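Local coordinates for hemolysin-related protein (Vibrio cholerae serotype O1, PDB 6MLT) that is a secreted biofilm matrix protein that binds calcium and sodium ions and probably recognises carbohydrates through its lectin-like domain to promote biofilm adhesion, at residues D294-V299 with A428-V433; V352-V357 with T396-I401; L497-L502 with G511-S516; M539-Y544 with G553-E558. One frame throughout, in Å; residues are numbered along the deposited sequence.

Contact 1: D294-V299 with A428-V433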
loop_
_atom_site.group_PDB
_atom_site.type_symbol
_atom_site.label_atom_id
_atom_site.label_comp_id
_atom_site.label_asym_id
_atom_site.label_seq_id
_atom_site.Cartn_x
_atom_site.Cartn_y
_atom_site.Cartn_z
ATOM N N ASP A 294 10.166 22.492 -15.028
ATOM C CA ASP A 294 10.035 23.890 -14.637
ATOM C C ASP A 294 11.005 24.801 -15.379
ATOM O O ASP A 294 11.069 25.997 -15.068
ATOM C CB ASP A 294 10.233 24.045 -13.122
ATOM C CG ASP A 294 11.506 23.395 -12.628
ATOM O OD1 ASP A 294 12.575 23.651 -13.222
ATOM O OD2 ASP A 294 11.438 22.631 -11.641
ATOM N N ALA A 295 11.758 24.289 -16.349
ATOM C CA ALA A 295 12.658 25.132 -17.123
ATOM C C ALA A 295 13.072 24.377 -18.377
ATOM O O ALA A 295 12.839 23.172 -18.508
ATOM C CB ALA A 295 13.884 25.543 -16.305
ATOM N N GLN A 296 13.704 25.102 -19.296
ATOM C CA GLN A 296 14.105 24.519 -20.565
ATOM C C GLN A 296 15.314 25.262 -21.109
ATOM O O GLN A 296 15.583 26.413 -20.752
ATOM C CB GLN A 296 12.956 24.558 -21.576
ATOM C CG GLN A 296 12.446 25.954 -21.865
ATOM C CD GLN A 296 11.150 25.944 -22.638
ATOM O OE1 GLN A 296 10.407 24.961 -22.613
ATOM N NE2 GLN A 296 10.869 27.036 -23.333
ATOM N N SER A 297 16.046 24.580 -21.985
ATOM C CA SER A 297 17.151 25.188 -22.700
ATOM C C SER A 297 16.618 26.029 -23.856
ATOM O O SER A 297 15.411 26.116 -24.091
ATOM C CB SER A 297 18.089 24.109 -23.227
ATOM O OG SER A 297 17.449 23.383 -24.267
ATOM N N ALA A 298 17.534 26.636 -24.607
ATOM C CA ALA A 298 17.169 27.230 -25.880
ATOM C C ALA A 298 16.855 26.124 -26.889
ATOM O O ALA A 298 17.081 24.934 -26.642
ATOM C CB ALA A 298 18.295 28.125 -26.398
ATOM N N VAL A 299 16.316 26.526 -28.036
ATOM C CA VAL A 299 16.076 25.614 -29.150
ATOM C C VAL A 299 17.339 25.548 -29.993
ATOM O O VAL A 299 17.876 26.584 -30.404
ATOM C CB VAL A 299 14.875 26.075 -29.994
ATOM C CG1 VAL A 299 14.658 25.130 -31.175
ATOM C CG2 VAL A 299 13.620 26.151 -29.136
ATOM N N ALA A 428 15.533 19.889 -34.912
ATOM C CA ALA A 428 15.839 20.759 -33.785
ATOM C C ALA A 428 15.492 20.036 -32.495
ATOM O O ALA A 428 14.632 19.150 -32.466
ATOM C CB ALA A 428 15.085 22.089 -33.861
ATOM N N VAL A 429 16.153 20.448 -31.409
ATOM C CA VAL A 429 15.905 19.882 -30.091
ATOM C C VAL A 429 15.946 20.975 -29.034
ATOM O O VAL A 429 16.564 22.028 -29.206
ATOM C CB VAL A 429 16.916 18.773 -29.716
ATOM C CG1 VAL A 429 16.775 17.591 -30.637
ATOM C CG2 VAL A 429 18.340 19.319 -29.750
ATOM N N GLN A 430 15.288 20.685 -27.918
ATOM C CA GLN A 430 15.254 21.561 -26.760
ATOM C C GLN A 430 15.097 20.676 -25.536
ATOM O O GLN A 430 14.310 19.728 -25.556
ATOM C CB GLN A 430 14.109 22.575 -26.864
ATOM C CG GLN A 430 13.920 23.461 -25.648
ATOM C CD GLN A 430 12.792 24.457 -25.848
ATOM O OE1 GLN A 430 11.721 24.107 -26.347
ATOM N NE2 GLN A 430 13.036 25.711 -25.485
ATOM N N PHE A 431 15.854 20.974 -24.488
ATOM C CA PHE A 431 15.901 20.127 -23.305
ATOM C C PHE A 431 15.014 20.689 -22.205
ATOM O O PHE A 431 15.013 21.896 -21.951
ATOM C CB PHE A 431 17.336 19.985 -22.805
ATOM C CG PHE A 431 18.273 19.481 -23.851
ATOM C CD1 PHE A 431 18.273 18.143 -24.206
ATOM C CD2 PHE A 431 19.127 20.345 -24.509
ATOM C CE1 PHE A 431 19.123 17.675 -25.193
ATOM C CE2 PHE A 431 19.983 19.882 -25.497
ATOM C CZ PHE A 431 19.978 18.545 -25.835
ATOM N N LEU A 432 14.272 19.796 -21.554
ATOM C CA LEU A 432 13.356 20.131 -20.472
ATOM C C LEU A 432 13.902 19.574 -19.164
ATOM O O LEU A 432 14.258 18.391 -19.090
ATOM C CB LEU A 432 11.968 19.554 -20.749
ATOM C CG LEU A 432 11.424 19.792 -22.158
ATOM C CD1 LEU A 432 10.137 19.017 -22.388
ATOM C CD2 LEU A 432 11.208 21.278 -22.394
ATOM N N VAL A 433 13.953 20.420 -18.132
ATOM C CA VAL A 433 14.560 20.071 -16.854
ATOM C C VAL A 433 13.607 20.443 -15.718
ATOM O O VAL A 433 12.657 21.206 -15.895
ATOM C CB VAL A 433 15.921 20.768 -16.655
ATOM C CG1 VAL A 433 16.902 20.352 -17.757
ATOM C CG2 VAL A 433 15.749 22.282 -16.639
#

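Contact 2: V352-V357 with T396-I401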
loop_
_atom_site.group_PDB
_atom_site.type_symbol
_atom_site.label_atom_id
_atom_site.label_comp_id
_atom_site.label_asym_id
_atom_site.label_seq_id
_atom_site.Cartn_x
_atom_site.Cartn_y
_atom_site.Cartn_z
ATOM N N VAL A 352 22.283 12.450 -16.692
ATOM C CA VAL A 352 22.800 13.471 -17.601
ATOM C C VAL A 352 23.063 14.766 -16.842
ATOM O O VAL A 352 22.193 15.275 -16.119
ATOM C CB VAL A 352 21.820 13.701 -18.759
ATOM C CG1 VAL A 352 22.288 14.859 -19.641
ATOM C CG2 VAL A 352 21.675 12.434 -19.584
ATOM N N ARG A 353 24.267 15.317 -17.017
ATOM C CA ARG A 353 24.612 16.613 -16.454
ATOM C C ARG A 353 24.883 17.677 -17.504
ATOM O O ARG A 353 24.891 18.864 -17.167
ATOM C CB ARG A 353 25.844 16.496 -15.542
ATOM C CG ARG A 353 25.688 15.498 -14.397
ATOM C CD ARG A 353 24.380 15.687 -13.632
ATOM N NE ARG A 353 24.120 17.083 -13.294
ATOM C CZ ARG A 353 22.937 17.549 -12.903
ATOM N NH1 ARG A 353 21.897 16.728 -12.802
ATOM N NH2 ARG A 353 22.787 18.837 -12.613
ATOM N N ALA A 354 25.087 17.293 -18.760
ATOM C CA ALA A 354 25.293 18.255 -19.832
ATOM C C ALA A 354 25.069 17.543 -21.154
ATOM O O ALA A 354 25.211 16.321 -21.247
ATOM C CB ALA A 354 26.697 18.868 -19.787
ATOM N N ILE A 355 24.701 18.320 -22.168
ATOM C CA ILE A 355 24.558 17.824 -23.530
ATOM C C ILE A 355 25.241 18.811 -24.460
ATOM O O ILE A 355 24.999 20.018 -24.371
ATOM C CB ILE A 355 23.086 17.655 -23.947
ATOM C CG1 ILE A 355 22.277 16.955 -22.857
ATOM C CG2 ILE A 355 23.005 16.881 -25.248
ATOM C CD1 ILE A 355 21.427 17.892 -22.054
ATOM N N ASP A 356 26.098 18.297 -25.338
ATOM C CA ASP A 356 26.646 19.058 -26.453
ATOM C C ASP A 356 25.862 18.689 -27.707
ATOM O O ASP A 356 25.781 17.509 -28.068
ATOM C CB ASP A 356 28.134 18.759 -26.640
ATOM C CG ASP A 356 28.969 19.181 -25.445
ATOM O OD1 ASP A 356 28.935 20.374 -25.085
ATOM O OD2 ASP A 356 29.651 18.318 -24.855
ATOM N N VAL A 357 25.283 19.693 -28.360
ATOM C CA VAL A 357 24.474 19.500 -29.559
ATOM C C VAL A 357 25.214 20.108 -30.737
ATOM O O VAL A 357 25.589 21.287 -30.699
ATOM C CB VAL A 357 23.082 20.136 -29.416
ATOM C CG1 VAL A 357 22.251 19.898 -30.684
ATOM C CG2 VAL A 357 22.377 19.585 -28.204
ATOM N N THR A 396 28.321 23.869 -32.703
ATOM C CA THR A 396 28.224 23.052 -31.500
ATOM C C THR A 396 27.948 23.960 -30.311
ATOM O O THR A 396 28.590 25.005 -30.165
ATOM C CB THR A 396 29.499 22.232 -31.271
ATOM O OG1 THR A 396 29.694 21.335 -32.371
ATOM C CG2 THR A 396 29.401 21.420 -29.978
ATOM N N VAL A 397 26.992 23.559 -29.473
ATOM C CA VAL A 397 26.590 24.318 -28.294
ATOM C C VAL A 397 26.413 23.346 -27.136
ATOM O O VAL A 397 26.031 22.188 -27.327
ATOM C CB VAL A 397 25.283 25.112 -28.531
ATOM C CG1 VAL A 397 24.825 25.817 -27.250
ATOM C CG2 VAL A 397 25.476 26.126 -29.639
ATOM N N ARG A 398 26.685 23.824 -25.926
ATOM C CA ARG A 398 26.490 23.027 -24.724
ATOM C C ARG A 398 25.342 23.583 -23.897
ATOM O O ARG A 398 25.226 24.798 -23.710
ATOM C CB ARG A 398 27.742 22.982 -23.851
ATOM C CG ARG A 398 27.449 22.318 -22.497
ATOM C CD ARG A 398 28.680 21.974 -21.719
ATOM N NE ARG A 398 29.400 20.846 -22.296
ATOM C CZ ARG A 398 30.261 20.095 -21.621
ATOM N NH1 ARG A 398 30.497 20.337 -20.337
ATOM N NH2 ARG A 398 30.876 19.092 -22.224
ATOM N N TYR A 399 24.505 22.680 -23.399
ATOM C CA TYR A 399 23.511 23.000 -22.385
ATOM C C TYR A 399 23.873 22.237 -21.120
ATOM O O TYR A 399 24.012 21.009 -21.152
ATOM C CB TYR A 399 22.098 22.644 -22.844
ATOM C CG TYR A 399 21.064 22.897 -21.772
ATOM C CD1 TYR A 399 20.756 24.190 -21.378
ATOM C CD2 TYR A 399 20.405 21.847 -21.147
ATOM C CE1 TYR A 399 19.813 24.438 -20.387
ATOM C CE2 TYR A 399 19.460 22.081 -20.158
ATOM C CZ TYR A 399 19.170 23.380 -19.784
ATOM O OH TYR A 399 18.239 23.632 -18.804
ATOM N N ASP A 400 24.056 22.966 -20.022
ATOM C CA ASP A 400 24.303 22.362 -18.720
ATOM C C ASP A 400 22.979 22.178 -17.993
ATOM O O ASP A 400 22.167 23.108 -17.926
ATOM C CB ASP A 400 25.246 23.230 -17.884
ATOM C CG ASP A 400 26.649 23.290 -18.456
ATOM O OD1 ASP A 400 27.232 22.219 -18.718
ATOM O OD2 ASP A 400 27.164 24.411 -18.651
ATOM N N ILE A 401 22.756 20.979 -17.464
ATOM C CA ILE A 401 21.613 20.737 -16.589
ATOM C C ILE A 401 21.851 21.551 -15.322
ATOM O O ILE A 401 22.905 21.397 -14.689
ATOM C CB ILE A 401 21.435 19.244 -16.275
ATOM C CG1 ILE A 401 21.393 18.425 -17.569
ATOM C CG2 ILE A 401 20.164 19.020 -15.452
ATOM C CD1 ILE A 401 20.290 18.833 -18.533
#

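Contact 3: L497-L502 with G511-S516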
loop_
_atom_site.group_PDB
_atom_site.type_symbol
_atom_site.label_atom_id
_atom_site.label_comp_id
_atom_site.label_asym_id
_atom_site.label_seq_id
_atom_site.Cartn_x
_atom_site.Cartn_y
_atom_site.Cartn_z
ATOM N N LEU A 497 -8.888 4.348 26.773
ATOM C CA LEU A 497 -10.149 5.050 26.987
ATOM C C LEU A 497 -10.631 5.883 25.810
ATOM O O LEU A 497 -11.786 6.323 25.834
ATOM C CB LEU A 497 -10.035 5.978 28.204
ATOM C CG LEU A 497 -9.762 5.302 29.545
ATOM C CD1 LEU A 497 -9.423 6.330 30.610
ATOM C CD2 LEU A 497 -10.967 4.467 29.969
ATOM N N ARG A 498 -9.803 6.122 24.796
ATOM C CA ARG A 498 -10.130 7.074 23.746
ATOM C C ARG A 498 -9.647 6.563 22.401
ATOM O O ARG A 498 -8.561 5.990 22.300
ATOM C CB ARG A 498 -9.478 8.452 23.988
ATOM C CG ARG A 498 -9.401 8.892 25.433
ATOM C CD ARG A 498 -8.361 9.984 25.606
ATOM N NE ARG A 498 -6.998 9.451 25.593
ATOM C CZ ARG A 498 -5.902 10.201 25.644
ATOM N NH1 ARG A 498 -6.004 11.523 25.705
ATOM N NH2 ARG A 498 -4.701 9.633 25.633
ATOM N N MET A 499 -10.459 6.785 21.379
ATOM C CA MET A 499 -10.015 6.759 19.996
ATOM C C MET A 499 -9.742 8.196 19.579
ATOM O O MET A 499 -10.491 9.102 19.947
ATOM C CB MET A 499 -11.074 6.112 19.095
ATOM C CG MET A 499 -10.722 6.083 17.610
ATOM S SD MET A 499 -11.118 7.635 16.752
ATOM C CE MET A 499 -10.278 7.358 15.192
ATOM N N ARG A 500 -8.643 8.412 18.856
ATOM C CA ARG A 500 -8.279 9.760 18.447
ATOM C C ARG A 500 -7.823 9.781 16.997
ATOM O O ARG A 500 -7.364 8.775 16.447
ATOM C CB ARG A 500 -7.180 10.342 19.352
ATOM C CG ARG A 500 -7.652 10.598 20.785
ATOM C CD ARG A 500 -6.543 11.180 21.640
ATOM N NE ARG A 500 -5.444 10.238 21.818
ATOM C CZ ARG A 500 -4.252 10.558 22.310
ATOM N NH1 ARG A 500 -3.993 11.808 22.671
ATOM N NH2 ARG A 500 -3.308 9.627 22.432
ATOM N N ILE A 501 -7.963 10.953 16.390
ATOM C CA ILE A 501 -7.466 11.236 15.049
ATOM C C ILE A 501 -6.318 12.225 15.185
ATOM O O ILE A 501 -6.473 13.282 15.810
ATOM C CB ILE A 501 -8.573 11.800 14.145
ATOM C CG1 ILE A 501 -9.750 10.825 14.081
ATOM C CG2 ILE A 501 -8.027 12.103 12.738
ATOM C CD1 ILE A 501 -11.001 11.438 13.468
ATOM N N LEU A 502 -5.170 11.880 14.608
ATOM C CA LEU A 502 -3.963 12.687 14.707
ATOM C C LEU A 502 -3.564 13.224 13.336
ATOM O O LEU A 502 -3.655 12.519 12.324
ATOM C CB LEU A 502 -2.805 11.880 15.286
ATOM C CG LEU A 502 -3.076 11.139 16.602
ATOM C CD1 LEU A 502 -1.825 10.417 17.072
ATOM C CD2 LEU A 502 -3.578 12.101 17.683
ATOM N N GLY A 511 -9.407 14.945 16.742
ATOM C CA GLY A 511 -10.693 14.421 17.155
ATOM C C GLY A 511 -10.489 13.421 18.265
ATOM O O GLY A 511 -9.455 12.751 18.332
ATOM N N ILE A 512 -11.470 13.342 19.158
ATOM C CA ILE A 512 -11.437 12.445 20.306
ATOM C C ILE A 512 -12.815 11.818 20.448
ATOM O O ILE A 512 -13.827 12.527 20.452
ATOM C CB ILE A 512 -11.064 13.176 21.610
ATOM C CG1 ILE A 512 -9.732 13.908 21.465
ATOM C CG2 ILE A 512 -10.996 12.182 22.776
ATOM C CD1 ILE A 512 -9.414 14.845 22.624
ATOM N N ILE A 513 -12.853 10.498 20.585
ATOM C CA ILE A 513 -14.089 9.751 20.790
ATOM C C ILE A 513 -13.872 8.815 21.967
ATOM O O ILE A 513 -12.910 8.038 21.967
ATOM C CB ILE A 513 -14.483 8.956 19.530
ATOM C CG1 ILE A 513 -14.895 9.914 18.410
ATOM C CG2 ILE A 513 -15.602 7.956 19.834
ATOM C CD1 ILE A 513 -15.088 9.246 17.057
ATOM N N ALA A 514 -14.757 8.884 22.962
ATOM C CA ALA A 514 -14.678 7.969 24.091
ATOM C C ALA A 514 -14.937 6.544 23.610
ATOM O O ALA A 514 -15.989 6.260 23.030
ATOM C CB ALA A 514 -15.687 8.366 25.166
ATOM N N ASN A 515 -13.979 5.656 23.859
ATOM C CA ASN A 515 -14.047 4.280 23.373
ATOM C C ASN A 515 -12.997 3.480 24.126
ATOM O O ASN A 515 -11.801 3.773 24.011
ATOM C CB ASN A 515 -13.801 4.229 21.863
ATOM C CG ASN A 515 -14.138 2.879 21.252
ATOM O OD1 ASN A 515 -15.307 2.521 21.117
ATOM N ND2 ASN A 515 -13.110 2.134 20.862
ATOM N N SER A 516 -13.430 2.488 24.904
ATOM C CA SER A 516 -12.532 1.789 25.813
ATOM C C SER A 516 -12.117 0.428 25.268
ATOM O O SER A 516 -12.835 -0.204 24.486
ATOM C CB SER A 516 -13.170 1.604 27.191
ATOM O OG SER A 516 -14.399 0.896 27.119
#

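Contact 4: M539-Y544 with G553-E558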
loop_
_atom_site.group_PDB
_atom_site.type_symbol
_atom_site.label_atom_id
_atom_site.label_comp_id
_atom_site.label_asym_id
_atom_site.label_seq_id
_atom_site.Cartn_x
_atom_site.Cartn_y
_atom_site.Cartn_z
ATOM N N MET A 539 -15.263 1.286 15.012
ATOM C CA MET A 539 -14.338 0.910 16.070
ATOM C C MET A 539 -14.997 -0.082 17.018
ATOM O O MET A 539 -16.223 -0.112 17.170
ATOM C CB MET A 539 -13.840 2.137 16.850
ATOM C CG MET A 539 -14.904 2.878 17.621
ATOM S SD MET A 539 -14.313 4.472 18.238
ATOM C CE MET A 539 -14.209 5.398 16.707
ATOM N N VAL A 540 -14.166 -0.896 17.658
ATOM C CA VAL A 540 -14.636 -1.924 18.578
ATOM C C VAL A 540 -14.273 -1.516 19.999
ATOM O O VAL A 540 -13.325 -0.758 20.226
ATOM C CB VAL A 540 -14.052 -3.304 18.212
ATOM C CG1 VAL A 540 -14.381 -3.639 16.766
ATOM C CG2 VAL A 540 -12.539 -3.331 18.441
ATOM N N ALA A 541 -15.044 -2.019 20.960
ATOM C CA ALA A 541 -14.898 -1.597 22.343
ATOM C C ALA A 541 -15.179 -2.758 23.281
ATOM O O ALA A 541 -15.921 -3.692 22.951
ATOM C CB ALA A 541 -15.834 -0.431 22.678
ATOM N N ASN A 542 -14.577 -2.674 24.465
ATOM C CA ASN A 542 -14.816 -3.624 25.536
ATOM C C ASN A 542 -14.620 -2.898 26.855
ATOM O O ASN A 542 -13.866 -1.921 26.936
ATOM C CB ASN A 542 -13.882 -4.832 25.428
ATOM C CG ASN A 542 -12.428 -4.425 25.350
ATOM O OD1 ASN A 542 -11.787 -4.180 26.374
ATOM N ND2 ASN A 542 -11.902 -4.339 24.132
ATOM N N ASP A 543 -15.297 -3.390 27.893
ATOM C CA ASP A 543 -15.285 -2.719 29.186
ATOM C C ASP A 543 -15.154 -3.704 30.340
ATOM O O ASP A 543 -15.565 -3.400 31.466
ATOM C CB ASP A 543 -16.544 -1.860 29.370
ATOM C CG ASP A 543 -17.832 -2.649 29.213
ATOM O OD1 ASP A 543 -17.776 -3.895 29.147
ATOM O OD2 ASP A 543 -18.909 -2.009 29.159
ATOM N N TYR A 544 -14.560 -4.874 30.086
ATOM C CA TYR A 544 -14.397 -5.872 31.138
ATOM C C TYR A 544 -13.366 -5.433 32.174
ATOM O O TYR A 544 -13.426 -5.879 33.320
ATOM C CB TYR A 544 -13.984 -7.225 30.539
ATOM C CG TYR A 544 -12.616 -7.192 29.890
ATOM C CD1 TYR A 544 -11.457 -7.398 30.637
ATOM C CD2 TYR A 544 -12.481 -6.935 28.533
ATOM C CE1 TYR A 544 -10.208 -7.351 30.046
ATOM C CE2 TYR A 544 -11.241 -6.886 27.937
ATOM C CZ TYR A 544 -10.105 -7.093 28.698
ATOM O OH TYR A 544 -8.862 -7.034 28.103
ATOM N N GLY A 553 -18.765 -3.309 22.463
ATOM C CA GLY A 553 -19.442 -3.695 21.238
ATOM C C GLY A 553 -18.783 -3.064 20.026
ATOM O O GLY A 553 -17.553 -3.061 19.900
ATOM N N VAL A 554 -19.613 -2.528 19.138
ATOM C CA VAL A 554 -19.167 -1.919 17.885
ATOM C C VAL A 554 -19.848 -0.566 17.762
ATOM O O VAL A 554 -21.074 -0.471 17.903
ATOM C CB VAL A 554 -19.493 -2.805 16.667
ATOM C CG1 VAL A 554 -19.011 -2.143 15.374
ATOM C CG2 VAL A 554 -18.866 -4.184 16.823
ATOM N N PHE A 555 -19.061 0.462 17.476
ATOM C CA PHE A 555 -19.551 1.829 17.406
ATOM C C PHE A 555 -19.119 2.427 16.079
ATOM O O PHE A 555 -17.938 2.371 15.722
ATOM C CB PHE A 555 -19.043 2.646 18.601
ATOM C CG PHE A 555 -19.631 2.187 19.903
ATOM C CD1 PHE A 555 -19.207 1.008 20.487
ATOM C CD2 PHE A 555 -20.653 2.894 20.505
ATOM C CE1 PHE A 555 -19.779 0.556 21.665
ATOM C CE2 PHE A 555 -21.225 2.445 21.679
ATOM C CZ PHE A 555 -20.785 1.277 22.256
ATOM N N VAL A 556 -20.086 2.963 15.343
ATOM C CA VAL A 556 -19.870 3.478 14.000
ATOM C C VAL A 556 -20.265 4.944 13.990
ATOM O O VAL A 556 -21.371 5.296 14.410
ATOM C CB VAL A 556 -20.670 2.678 12.955
ATOM C CG1 VAL A 556 -20.467 3.251 11.553
ATOM C CG2 VAL A 556 -20.251 1.211 12.997
ATOM N N TYR A 557 -19.365 5.789 13.493
ATOM C CA TYR A 557 -19.540 7.228 13.479
ATOM C C TYR A 557 -19.512 7.738 12.048
ATOM O O TYR A 557 -19.026 7.067 11.136
ATOM C CB TYR A 557 -18.443 7.916 14.299
ATOM C CG TYR A 557 -18.477 7.525 15.760
ATOM C CD1 TYR A 557 -17.855 6.365 16.211
ATOM C CD2 TYR A 557 -19.164 8.301 16.683
ATOM C CE1 TYR A 557 -17.898 6.008 17.549
ATOM C CE2 TYR A 557 -19.214 7.953 18.010
ATOM C CZ TYR A 557 -18.581 6.810 18.441
ATOM O OH TYR A 557 -18.648 6.470 19.776
ATOM N N GLU A 558 -20.023 8.950 11.874
ATOM C CA GLU A 558 -20.007 9.636 10.594
ATOM C C GLU A 558 -19.705 11.106 10.839
ATOM O O GLU A 558 -19.774 11.599 11.968
ATOM C CB GLU A 558 -21.339 9.463 9.859
ATOM C CG GLU A 558 -22.542 9.959 10.640
ATOM C CD GLU A 558 -23.835 9.791 9.872
ATOM O OE1 GLU A 558 -23.900 10.258 8.717
ATOM O OE2 GLU A 558 -24.779 9.186 10.417
#

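Contact 1: D294-V299 with A428-V433
The extended Gln430 side chain reaches across the backbone of Ser297 and Ala298 and lies against CG2 of Val299, joining two antiparallel strands in one sheet of the beta-prism domain. Its CG is anti to the backbone N (chi1 175°), and at the end of the chain NE2 donates to Ser297 O at 2.8 Å. The acceptor lies close to the amide plane of Gln430, and OE1 of the same group is held by Asn411 ND2 on the next strand. Gln296 crosses Gln430 obliquely, with the two amide planes 36° apart.

Ser297 and Phe431 face each other like a hydrogen-bonded pair, yet only half of the usual backbone exchange is kept. Ser297 N donates to Phe431 O (2.9 Å), but Phe431 N turns to Ser297 OG, also at 2.9 Å and nearly straight. The hydroxyl in turn donates a hydrogen bond to Ala298 O, while the Ser297 carbonyl is taken by Gln430. Side chains thus stand in for main-chain bonds where edge strand 295-301 becomes irregular.

Toward the other end, Ala295 CB packs on Val433 CG2 at 3.8 Å. Here Asp294 and Ala295 both face Val433, a classic beta bulge in which one carbonyl serves two donors: Val433 O accepts from Asp294 N at 2.9 Å and from Ala295 N at 3.2 Å.

Contact 2: V352-V357 with T396-I401
Arg398 meets Asp356 side-on, its NE and NH2 each taking one carboxylate oxygen, on one face of an antiparallel sheet in the beta-prism domain. The NE-H points almost straight at Asp356 OD1 (2.9 Å), which lies in the guanidinium plane, and NH2 donates to the syn lone pair of Asp356 OD2 at 3.0 Å. Carboxylate and guanidinium planes are turned 31° from one another. This salt bridge spans the non-hydrogen-bonded pair of Asp356 and Arg398, whose CA atoms are 4.3 Å apart. One face of the Arg398 guanidinium rests over Ala354 CB, toward the rim of the group.

Arg353, next to that alanine, crosses Ile401 at about a right angle, and the isoleucine CB sits 3.9 Å above its guanidinium plane. The arginine chain is bent at chi2 and chi3, and its guanidinium ends beside Ile401, with NH1 donating to Ser405 O. On the other face of the sheet the packing is apolar: Ile355 CD1 approaches the edge of the Tyr399 ring, near its plane, at 4.2 Å from CD2, and also touches Ile401 CD1 at 3.8 Å. Paired backbone bonds at Ile355-Tyr399 and Val357-Val397 set the register.

Strand 394-400 is an outer strand of this four-stranded sheet. Strand 352-359 continues the sheet to strand 370-377, where Arg353 and Ala354 form a classic bulge opposite Thr376, and the apolar face packs on strands 295-301 and 428-435 of the adjoining prism sheet.

Contact 3: L497-L502 with G511-S516
Arg500 and Ile512 lie side by side on a beta hairpin that supplies the last two strands, 498-502 and 509-514, of a four-stranded beta-propeller blade. Their chains point the same way, with Arg500 CG 4.0 Å from Ile512 CG1. Arg498 shares this face, and its CB approaches Ile512 CG2 at 4.2 Å. The two arginines overlap as well: Arg498 NH2 lies 3.4 Å above the centre of the Arg500 guanidinium plane. Such closeness of like groups would be unfavourable by itself and is probably eased by their other partners, Asp495 in a salt bridge with Arg498, and Asn468 OD1 and Ala467 O accepting from Arg500 NH2.

The reverse face carries Met499 and Ile513. Met499 CG is anti to the backbone N, and a bend at chi2 (-83°) turns SD so that the end of the chain leads away from the partner strand, leaving a loose contact of 4.3 Å between SD and Ile513 CD1. Beneath them, Met499 and Ile513 exchange two backbone hydrogen bonds, each 2.8 Å from N to O. The pairing fades at one end, where the bond from Gly511 N to Ile501 O is weak (3.5 Å). At the other, Asn515 N donates to Leu497 O from above the carbonyl plane.

Strand 498-502 runs between strand 490-494 and strand 509-514, the latter at one edge of the sheet. The Met499 face packs against strand 536-541 of the adjacent blade, with Met499 on Met539 and Ile513 on Leu537.

Contact 4: M539-Y544 with G553-E558
The rings of Tyr557 and Phe555 are both approached obliquely from the neighbouring strand, the first by the thioether end of Met539 and the second by CB of Ala541. They stand on the same face of a beta hairpin within a propeller blade that also includes the N-terminal strand 13-19. Met539 and Tyr557 cross at about a right angle in a Met-aromatic contact, with SD 5.1 Å from the ring centroid and 63° off the ring normal. CG of this methionine takes the crowded position between the backbone N and the carbonyl carbon (chi1 65°), and a bend at chi3 brings CE to 3.8 Å from both CD1 and CE1 of Tyr557. Farther along, Ala541 CB lies 4.2 Å from Phe555 CE1.

Beneath the side chains the backbones are joined by paired bonds at Met539-Phe555 and Ala541-Gly553, with the Val540-Val554 non-hydrogen-bonded pair between them. Strand 553-559 lies between 536-541 and the antiparallel 13-19, so strands from near both chain ends share one blade, a closure common in beta-propellers. Gly553 has a positive phi (119°), and with its psi a CB would collide with the carbonyl oxygen of the residue before it. Its two bonds to Ala541 differ in approach: Ala541 N is tilted from the plane of the Gly553 carbonyl, whereas Gly553 N sits well above the plane of the Ala541 carbonyl, 2.9 Å from its oxygen.

How the contacts relate
Contact 2 is nested within the chain loop closed by contact 1, and their centres lie about 10 Å apart in adjoining sheets of the beta-prism. Phe431 CZ packs on Ile355 CG2 at 3.5 Å. Contacts 3 and 4, about 11 Å apart between centres, belong to successive propeller blades, bridged where Asn515 ND2 reaches Val540 O at 3.0 Å and Ser516 OG meets Asn542 O. The centres of contacts 1 and 2 lie about 53 to 63 Å from those of contacts 3 and 4. Strands 277-279 and 443-448 pair in one blade, so the prism is an insertion. Contacts 1 and 2 lie away from the metal sites; the Ile501 side chain is about 8 Å from a sodium ion.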